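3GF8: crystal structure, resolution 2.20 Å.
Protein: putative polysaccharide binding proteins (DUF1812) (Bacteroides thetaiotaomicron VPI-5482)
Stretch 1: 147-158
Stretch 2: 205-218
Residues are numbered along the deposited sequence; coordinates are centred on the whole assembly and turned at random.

Stretch 1, residues 147-158: RDTKIVRFGFQS
Stretch 2 (205-218) PATAYVDMNTMRLM

Strands 150-158 and 209-214 run antiparallel (155° between directions, axes 4.7 Å apart at closest), burying 931 Å² between the stretches. Tyr 209 (chi1 p, phi/psi -161/166) lays its ring flat under the guanidinium of Arg 153 (t, t, m), planes at 8° and Arg 153 CZ 3.8 Å from the Tyr 209 ring centroid, a cation-pi stack. Val 210 (m) pairs with Phe 154 through two hydrogen bonds, Val 210 N to Phe 154 O and Phe 154 N to Val 210 O, both 3.0 Å. Asp 211 (m) faces Arg 153 across a non-hydrogen-bonded pair, CA to CA 4.6 Å; Arg 153 NE donates to Asp 211 OD1 at 2.8 Å in a salt bridge, serving acid and ring. Selenomethionine Met 212 (m, t, p) bonds Val 152 (Val 152 N to Met 212 O 2.9 Å, Met 212 N to Val 152 O 3.0 Å) and sets SE at the Phe 154 ring edge, 3.8 Å from Phe 154 CD2. Asn 213 (p) opposes Ile 151 without backbone bonds, Asn 213 CB packing 4.0 Å from Ile 151 CG1. Thr 214 (t) closes the ladder: its N to Lys 150 O and Lys 150 N to its O, each 2.9 Å. Beyond, Arg 216 NE lies 3.3 Å from Asp 148 OD1, a salt bridge of charge alone.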

ATOM      1  N   ARG A 147       0.997  -5.612  -2.281  1.00 24.85           N
ATOM      2  CA  ARG A 147       0.774  -4.799  -1.112  1.00 25.14           C
ATOM      3  C   ARG A 147       0.430  -3.408  -1.521  1.00 25.03           C
ATOM      4  O   ARG A 147       1.127  -2.806  -2.343  1.00 23.76           O
ATOM      5  CB  ARG A 147       1.975  -4.796  -0.170  1.00 25.62           C
ATOM      6  CG  ARG A 147       1.667  -4.099   1.124  1.00 24.84           C
ATOM      7  CD  ARG A 147       2.668  -4.415   2.238  1.00 25.46           C
ATOM      8  NE  ARG A 147       2.635  -3.367   3.253  1.00 21.14           N
ATOM      9  CZ  ARG A 147       3.379  -3.354   4.345  1.00 24.72           C
ATOM     10  NH1 ARG A 147       4.264  -4.310   4.583  1.00 24.45           N
ATOM     11  NH2 ARG A 147       3.250  -2.370   5.209  1.00 27.24           N
ATOM     12  N   ASP A 148      -0.662  -2.894  -0.943  1.00 24.50           N
ATOM     13  CA  ASP A 148      -1.195  -1.588  -1.340  1.00 24.19           C
ATOM     14  C   ASP A 148      -0.941  -0.480  -0.310  1.00 23.41           C
ATOM     15  O   ASP A 148      -0.951   0.726  -0.643  1.00 24.95           O
ATOM     16  CB  ASP A 148      -2.714  -1.712  -1.573  1.00 27.17           C
ATOM     17  CG  ASP A 148      -3.076  -2.186  -2.978  1.00 24.56           C
ATOM     18  OD1 ASP A 148      -2.187  -2.360  -3.841  1.00 24.39           O
ATOM     19  OD2 ASP A 148      -4.284  -2.381  -3.216  1.00 26.42           O
ATOM     20  N   THR A 149      -0.767  -0.870   0.946  1.00 23.32           N
ATOM     21  CA  THR A 149      -0.532   0.085   2.004  1.00 20.94           C
ATOM     22  C   THR A 149       0.984   0.226   2.221  1.00 24.28           C
ATOM     23  O   THR A 149       1.738  -0.757   2.149  1.00 25.31           O
ATOM     24  CB  THR A 149      -1.257  -0.308   3.279  1.00 20.67           C
ATOM     25  OG1 THR A 149      -1.022  -1.682   3.560  1.00 19.53           O
ATOM     26  CG2 THR A 149      -2.754  -0.062   3.131  1.00 23.12           C
ATOM     27  N   LYS A 150       1.414   1.469   2.453  1.00 23.02           N
ATOM     28  CA  LYS A 150       2.825   1.809   2.475  1.00 25.89           C
ATOM     29  C   LYS A 150       3.164   2.560   3.783  1.00 25.36           C
ATOM     30  O   LYS A 150       2.532   3.565   4.145  1.00 25.86           O
ATOM     31  CB  LYS A 150       3.152   2.646   1.235  1.00 24.15           C
ATOM     32  CG  LYS A 150       2.759   1.984  -0.064  1.00 27.75           C
ATOM     33  CD  LYS A 150       3.627   0.725  -0.378  1.00 26.27           C
ATOM     34  CE  LYS A 150       2.914  -0.251  -1.304  1.00 29.51           C
ATOM     35  NZ  LYS A 150       3.816  -1.366  -1.796  1.00 20.10           N
ATOM     36  N   ILE A 151       4.159   2.063   4.490  1.00 25.58           N
ATOM     37  CA  ILE A 151       4.550   2.630   5.752  1.00 27.51           C
ATOM     38  C   ILE A 151       5.835   3.402   5.493  1.00 30.42           C
ATOM     39  O   ILE A 151       6.720   2.934   4.764  1.00 32.04           O
ATOM     40  CB  ILE A 151       4.695   1.532   6.797  1.00 27.52           C
ATOM     41  CG1 ILE A 151       3.300   0.917   7.055  1.00 31.14           C
ATOM     42  CG2 ILE A 151       5.302   2.108   8.074  1.00 25.99           C
ATOM     43  CD1 ILE A 151       3.261  -0.157   8.052  1.00 30.53           C
ATOM     44  N   VAL A 152       5.918   4.609   6.032  1.00 30.59           N
ATOM     45  CA  VAL A 152       7.110   5.443   5.828  1.00 31.68           C
ATOM     46  C   VAL A 152       7.524   6.056   7.155  1.00 32.92           C
ATOM     47  O   VAL A 152       6.682   6.583   7.882  1.00 36.39           O
ATOM     48  CB  VAL A 152       6.916   6.555   4.783  1.00 28.47           C
ATOM     49  CG1 VAL A 152       6.136   6.069   3.601  1.00 34.36           C
ATOM     50  CG2 VAL A 152       6.228   7.709   5.383  1.00 41.15           C
ATOM     51  N   ARG A 153       8.809   5.935   7.485  1.00 30.25           N
ATOM     52  CA  ARG A 153       9.377   6.598   8.640  1.00 27.62           C
ATOM     53  C   ARG A 153      10.225   7.752   8.142  1.00 27.79           C
ATOM     54  O   ARG A 153      11.214   7.536   7.428  1.00 25.39           O
ATOM     55  CB  ARG A 153      10.235   5.643   9.430  1.00 28.41           C
ATOM     56  CG  ARG A 153      11.012   6.356  10.546  1.00 31.12           C
ATOM     57  CD  ARG A 153      11.582   5.368  11.550  1.00 35.11           C
ATOM     58  NE  ARG A 153      10.524   4.515  12.057  1.00 37.91           N
ATOM     59  CZ  ARG A 153      10.668   3.649  13.041  1.00 47.75           C
ATOM     60  NH1 ARG A 153      11.833   3.527  13.670  1.00 53.72           N
ATOM     61  NH2 ARG A 153       9.627   2.920  13.411  1.00 41.07           N
ATOM     62  N   PHE A 154       9.830   8.977   8.482  1.00 26.03           N
ATOM     63  CA  PHE A 154      10.571  10.150   8.062  1.00 26.36           C
ATOM     64  C   PHE A 154      11.379  10.748   9.206  1.00 27.69           C
ATOM     65  O   PHE A 154      10.881  10.907  10.305  1.00 28.65           O
ATOM     66  CB  PHE A 154       9.664  11.222   7.511  1.00 26.36           C
ATOM     67  CG  PHE A 154       9.000  10.876   6.213  1.00 32.11           C
ATOM     68  CD1 PHE A 154       9.739  10.532   5.109  1.00 46.25           C
ATOM     69  CD2 PHE A 154       7.635  10.972   6.070  1.00 40.92           C
ATOM     70  CE1 PHE A 154       9.125  10.269   3.900  1.00 48.56           C
ATOM     71  CE2 PHE A 154       7.018  10.710   4.847  1.00 41.45           C
ATOM     72  CZ  PHE A 154       7.765  10.365   3.776  1.00 47.54           C
ATOM     73  N   GLY A 155      12.640  11.062   8.912  1.00 28.69           N
ATOM     74  CA  GLY A 155      13.502  11.849   9.775  1.00 26.91           C
ATOM     75  C   GLY A 155      13.925  13.122   9.060  1.00 29.46           C
ATOM     76  O   GLY A 155      14.095  13.157   7.835  1.00 30.78           O
ATOM     77  N   PHE A 156      14.082  14.197   9.815  1.00 30.44           N
ATOM     78  CA  PHE A 156      14.477  15.450   9.235  1.00 29.74           C
ATOM     79  C   PHE A 156      15.610  15.993  10.075  1.00 29.41           C
ATOM     80  O   PHE A 156      15.420  16.229  11.253  1.00 29.67           O
ATOM     81  CB  PHE A 156      13.283  16.427   9.212  1.00 32.13           C
ATOM     82  CG  PHE A 156      12.085  15.884   8.499  1.00 30.25           C
ATOM     83  CD1 PHE A 156      11.178  15.103   9.162  1.00 26.42           C
ATOM     84  CD2 PHE A 156      11.891  16.140   7.154  1.00 28.89           C
ATOM     85  CE1 PHE A 156      10.100  14.566   8.491  1.00 33.23           C
ATOM     86  CE2 PHE A 156      10.817  15.606   6.478  1.00 27.60           C
ATOM     87  CZ  PHE A 156       9.923  14.828   7.136  1.00 31.06           C
ATOM     88  N   GLN A 157      16.777  16.196   9.458  1.00 31.57           N
ATOM     89  CA  GLN A 157      17.950  16.766  10.122  1.00 29.74           C
ATOM     90  C   GLN A 157      18.666  17.818   9.295  1.00 27.35           C
ATOM     91  O   GLN A 157      18.606  17.868   8.052  1.00 25.73           O
ATOM     92  CB  GLN A 157      18.996  15.695  10.385  1.00 32.85           C
ATOM     93  CG  GLN A 157      18.518  14.448  11.053  1.00 48.15           C
ATOM     94  CD  GLN A 157      19.559  13.321  10.964  1.00 54.77           C
ATOM     95  OE1 GLN A 157      20.697  13.539  10.535  1.00 52.85           O
ATOM     96  NE2 GLN A 157      19.162  12.110  11.376  1.00 57.95           N
ATOM     97  N   SER A 158      19.407  18.630  10.009  1.00 27.57           N
ATOM     98  CA  SER A 158      20.319  19.571   9.414  1.00 27.68           C
ATOM     99  C   SER A 158      21.414  18.815   8.658  1.00 29.04           C
ATOM    100  O   SER A 158      22.043  17.902   9.212  1.00 30.31           O
ATOM    101  CB  SER A 158      20.959  20.407  10.528  1.00 26.86           C
ATOM    102  OG  SER A 158      21.949  21.254   9.981  1.00 28.50           O
ATOM    103  N   PRO A 205      16.978  13.992  19.473  1.00 77.97           N
ATOM    104  CA  PRO A 205      16.828  14.768  18.230  1.00 77.15           C
ATOM    105  C   PRO A 205      17.530  14.165  16.996  1.00 76.87           C
ATOM    106  O   PRO A 205      17.132  14.470  15.861  1.00 76.46           O
ATOM    107  CB  PRO A 205      17.435  16.119  18.603  1.00 76.86           C
ATOM    108  CG  PRO A 205      17.055  16.283  20.019  1.00 77.32           C
ATOM    109  CD  PRO A 205      16.996  14.888  20.641  1.00 77.50           C
ATOM    110  N   ALA A 206      18.557  13.333  17.224  1.00 75.77           N
ATOM    111  CA  ALA A 206      19.162  12.498  16.172  1.00 74.71           C
ATOM    112  C   ALA A 206      18.355  11.215  15.931  1.00 73.52           C
ATOM    113  O   ALA A 206      18.180  10.811  14.786  1.00 74.05           O
ATOM    114  CB  ALA A 206      20.608  12.153  16.521  1.00 76.16           C
ATOM    115  N   THR A 207      17.882  10.572  17.006  1.00 70.70           N
ATOM    116  CA  THR A 207      16.880   9.481  16.906  1.00 67.75           C
ATOM    117  C   THR A 207      15.525   9.897  16.227  1.00 63.04           C
ATOM    118  O   THR A 207      14.955   9.119  15.463  1.00 63.00           O
ATOM    119  CB  THR A 207      16.562   8.878  18.314  1.00 67.23           C
ATOM    120  N   ALA A 208      15.059  11.125  16.492  1.00 55.92           N
ATOM    121  CA  ALA A 208      13.699  11.610  16.167  1.00 49.45           C
ATOM    122  C   ALA A 208      13.117  11.225  14.793  1.00 45.39           C
ATOM    123  O   ALA A 208      13.785  11.318  13.775  1.00 48.34           O
ATOM    124  CB  ALA A 208      13.643  13.129  16.319  1.00 47.31           C
ATOM    125  N   TYR A 209      11.845  10.854  14.766  1.00 38.21           N
ATOM    126  CA  TYR A 209      11.172  10.534  13.528  1.00 33.78           C
ATOM    127  C   TYR A 209       9.629  10.591  13.663  1.00 29.40           C
ATOM    128  O   TYR A 209       9.120  10.619  14.759  1.00 26.13           O
ATOM    129  CB  TYR A 209      11.640   9.154  13.076  1.00 30.63           C
ATOM    130  CG  TYR A 209      11.271   8.003  14.011  1.00 34.92           C
ATOM    131  CD1 TYR A 209      10.039   7.356  13.903  1.00 35.26           C
ATOM    132  CD2 TYR A 209      12.160   7.548  14.976  1.00 32.18           C
ATOM    133  CE1 TYR A 209       9.697   6.297  14.747  1.00 36.34           C
ATOM    134  CE2 TYR A 209      11.826   6.485  15.831  1.00 36.52           C
ATOM    135  CZ  TYR A 209      10.599   5.870  15.701  1.00 36.94           C
ATOM    136  OH  TYR A 209      10.274   4.830  16.508  1.00 40.95           O
ATOM    137  N   VAL A 210       8.905  10.603  12.543  1.00 28.22           N
ATOM    138  CA  VAL A 210       7.446  10.388  12.528  1.00 24.90           C
ATOM    139  C   VAL A 210       7.142   9.162  11.701  1.00 25.01           C
ATOM    140  O   VAL A 210       7.765   8.950  10.656  1.00 24.06           O
ATOM    141  CB  VAL A 210       6.672  11.593  11.910  1.00 25.34           C
ATOM    142  CG1 VAL A 210       6.800  12.841  12.777  1.00 24.82           C
ATOM    143  CG2 VAL A 210       7.150  11.911  10.558  1.00 21.65           C
ATOM    144  N   ASP A 211       6.198   8.339  12.147  1.00 23.15           N
ATOM    145  CA  ASP A 211       5.746   7.223  11.339  1.00 23.38           C
ATOM    146  C   ASP A 211       4.405   7.545  10.786  1.00 23.85           C
ATOM    147  O   ASP A 211       3.484   7.904  11.535  1.00 22.18           O
ATOM    148  CB  ASP A 211       5.592   5.928  12.128  1.00 23.40           C
ATOM    149  CG  ASP A 211       6.919   5.289  12.494  1.00 29.56           C
ATOM    150  OD1 ASP A 211       7.939   5.664  11.893  1.00 28.31           O
ATOM    151  OD2 ASP A 211       6.931   4.403  13.397  1.00 30.88           O
HETATM  152  N   MSE A 212       4.294   7.351   9.478  1.00 23.22           N
HETATM  153  CA  MSE A 212       3.082   7.605   8.704  1.00 24.59           C
HETATM  154  C   MSE A 212       2.763   6.412   7.843  1.00 24.28           C
HETATM  155  O   MSE A 212       3.636   5.582   7.579  1.00 20.06           O
HETATM  156  CB  MSE A 212       3.364   8.774   7.768  1.00 26.64           C
HETATM  157  CG  MSE A 212       3.969   9.966   8.531  1.00 33.65           C
HETATM  158 SE   MSE A 212       4.192  11.573   7.460  0.75 26.20          SE
HETATM  159  CE  MSE A 212       2.443  12.051   7.240  1.00 10.58           C
ATOM    160  N   ASN A 213       1.539   6.345   7.340  1.00 25.54           N
ATOM    161  CA  ASN A 213       1.234   5.412   6.251  1.00 26.15           C
ATOM    162  C   ASN A 213       0.270   5.957   5.193  1.00 24.94           C
ATOM    163  O   ASN A 213      -0.492   6.858   5.440  1.00 26.52           O
ATOM    164  CB  ASN A 213       0.803   4.004   6.739  1.00 22.47           C
ATOM    165  CG  ASN A 213      -0.446   3.974   7.628  1.00 25.43           C
ATOM    166  OD1 ASN A 213      -0.853   2.884   8.079  1.00 23.13           O
ATOM    167  ND2 ASN A 213      -1.019   5.117   7.931  1.00 18.90           N
ATOM    168  N   THR A 214       0.321   5.401   3.997  1.00 23.36           N
ATOM    169  CA  THR A 214      -0.621   5.832   2.989  1.00 23.32           C
ATOM    170  C   THR A 214      -1.064   4.639   2.165  1.00 22.73           C
ATOM    171  O   THR A 214      -0.617   3.520   2.382  1.00 23.16           O
ATOM    172  CB  THR A 214      -0.020   6.945   2.080  1.00 21.95           C
ATOM    173  OG1 THR A 214      -1.054   7.477   1.246  1.00 23.73           O
ATOM    174  CG2 THR A 214       1.155   6.393   1.227  1.00 17.24           C
HETATM  175  N   MSE A 215      -1.949   4.893   1.210  1.00 23.97           N
HETATM  176  CA  MSE A 215      -2.395   3.852   0.287  1.00 23.38           C
HETATM  177  C   MSE A 215      -1.342   3.811  -0.858  1.00 23.92           C
HETATM  178  O   MSE A 215      -0.202   4.176  -0.623  1.00 23.00           O
HETATM  179  CB  MSE A 215      -3.830   4.169  -0.136  1.00 21.49           C
HETATM  180  CG  MSE A 215      -4.797   4.099   1.064  1.00 28.28           C
HETATM  181 SE   MSE A 215      -5.351   2.295   1.384  0.75 21.48          SE
HETATM  182  CE  MSE A 215      -6.518   2.228  -0.178  1.00 32.51           C
ATOM    183  N   ARG A 216      -1.709   3.389  -2.069  1.00 24.95           N
ATOM    184  CA  ARG A 216      -0.743   3.024  -3.098  1.00 22.45           C
ATOM    185  C   ARG A 216       0.102   4.188  -3.511  1.00 23.50           C
ATOM    186  O   ARG A 216      -0.424   5.319  -3.659  1.00 22.34           O
ATOM    187  CB  ARG A 216      -1.445   2.495  -4.339  1.00 25.91           C
ATOM    188  CG  ARG A 216      -2.225   1.193  -4.086  1.00 24.94           C
ATOM    189  CD  ARG A 216      -2.611   0.540  -5.386  1.00 20.38           C
ATOM    190  NE  ARG A 216      -1.433  -0.009  -6.041  1.00 27.52           N
ATOM    191  CZ  ARG A 216      -1.306  -0.215  -7.352  1.00 25.51           C
ATOM    192  NH1 ARG A 216      -2.266   0.117  -8.200  1.00 30.57           N
ATOM    193  NH2 ARG A 216      -0.201  -0.740  -7.828  1.00 26.83           N
ATOM    194  N   LEU A 217       1.411   3.931  -3.642  1.00 21.28           N
ATOM    195  CA  LEU A 217       2.327   4.888  -4.279  1.00 24.14           C
ATOM    196  C   LEU A 217       2.408   4.563  -5.771  1.00 25.71           C
ATOM    197  O   LEU A 217       2.807   3.478  -6.145  1.00 26.18           O
ATOM    198  CB  LEU A 217       3.712   4.866  -3.614  1.00 25.03           C
ATOM    199  CG  LEU A 217       3.673   5.287  -2.132  1.00 23.17           C
ATOM    200  CD1 LEU A 217       4.906   4.823  -1.379  1.00 20.96           C
ATOM    201  CD2 LEU A 217       3.466   6.803  -2.006  1.00 21.11           C
HETATM  202  N   MSE A 218       1.985   5.512  -6.605  1.00 26.53           N
HETATM  203  CA  MSE A 218       1.872   5.342  -8.060  1.00 25.68           C
HETATM  204  C   MSE A 218       2.897   6.183  -8.828  1.00 28.52           C
HETATM  205  O   MSE A 218       3.094   7.392  -8.568  1.00 28.07           O
HETATM  206  CB  MSE A 218       0.459   5.748  -8.529  1.00 21.94           C
HETATM  207  CG  MSE A 218      -0.677   4.928  -7.865  1.00 22.06           C
HETATM  208 SE   MSE A 218      -0.489   3.013  -7.984  0.75 17.88          SE
HETATM  209  CE  MSE A 218      -0.718   2.881  -9.953  1.00 15.91           C
TER
HETATM  210  O   HOH W   1       0.887  -0.956  -4.496  1.00 22.13           O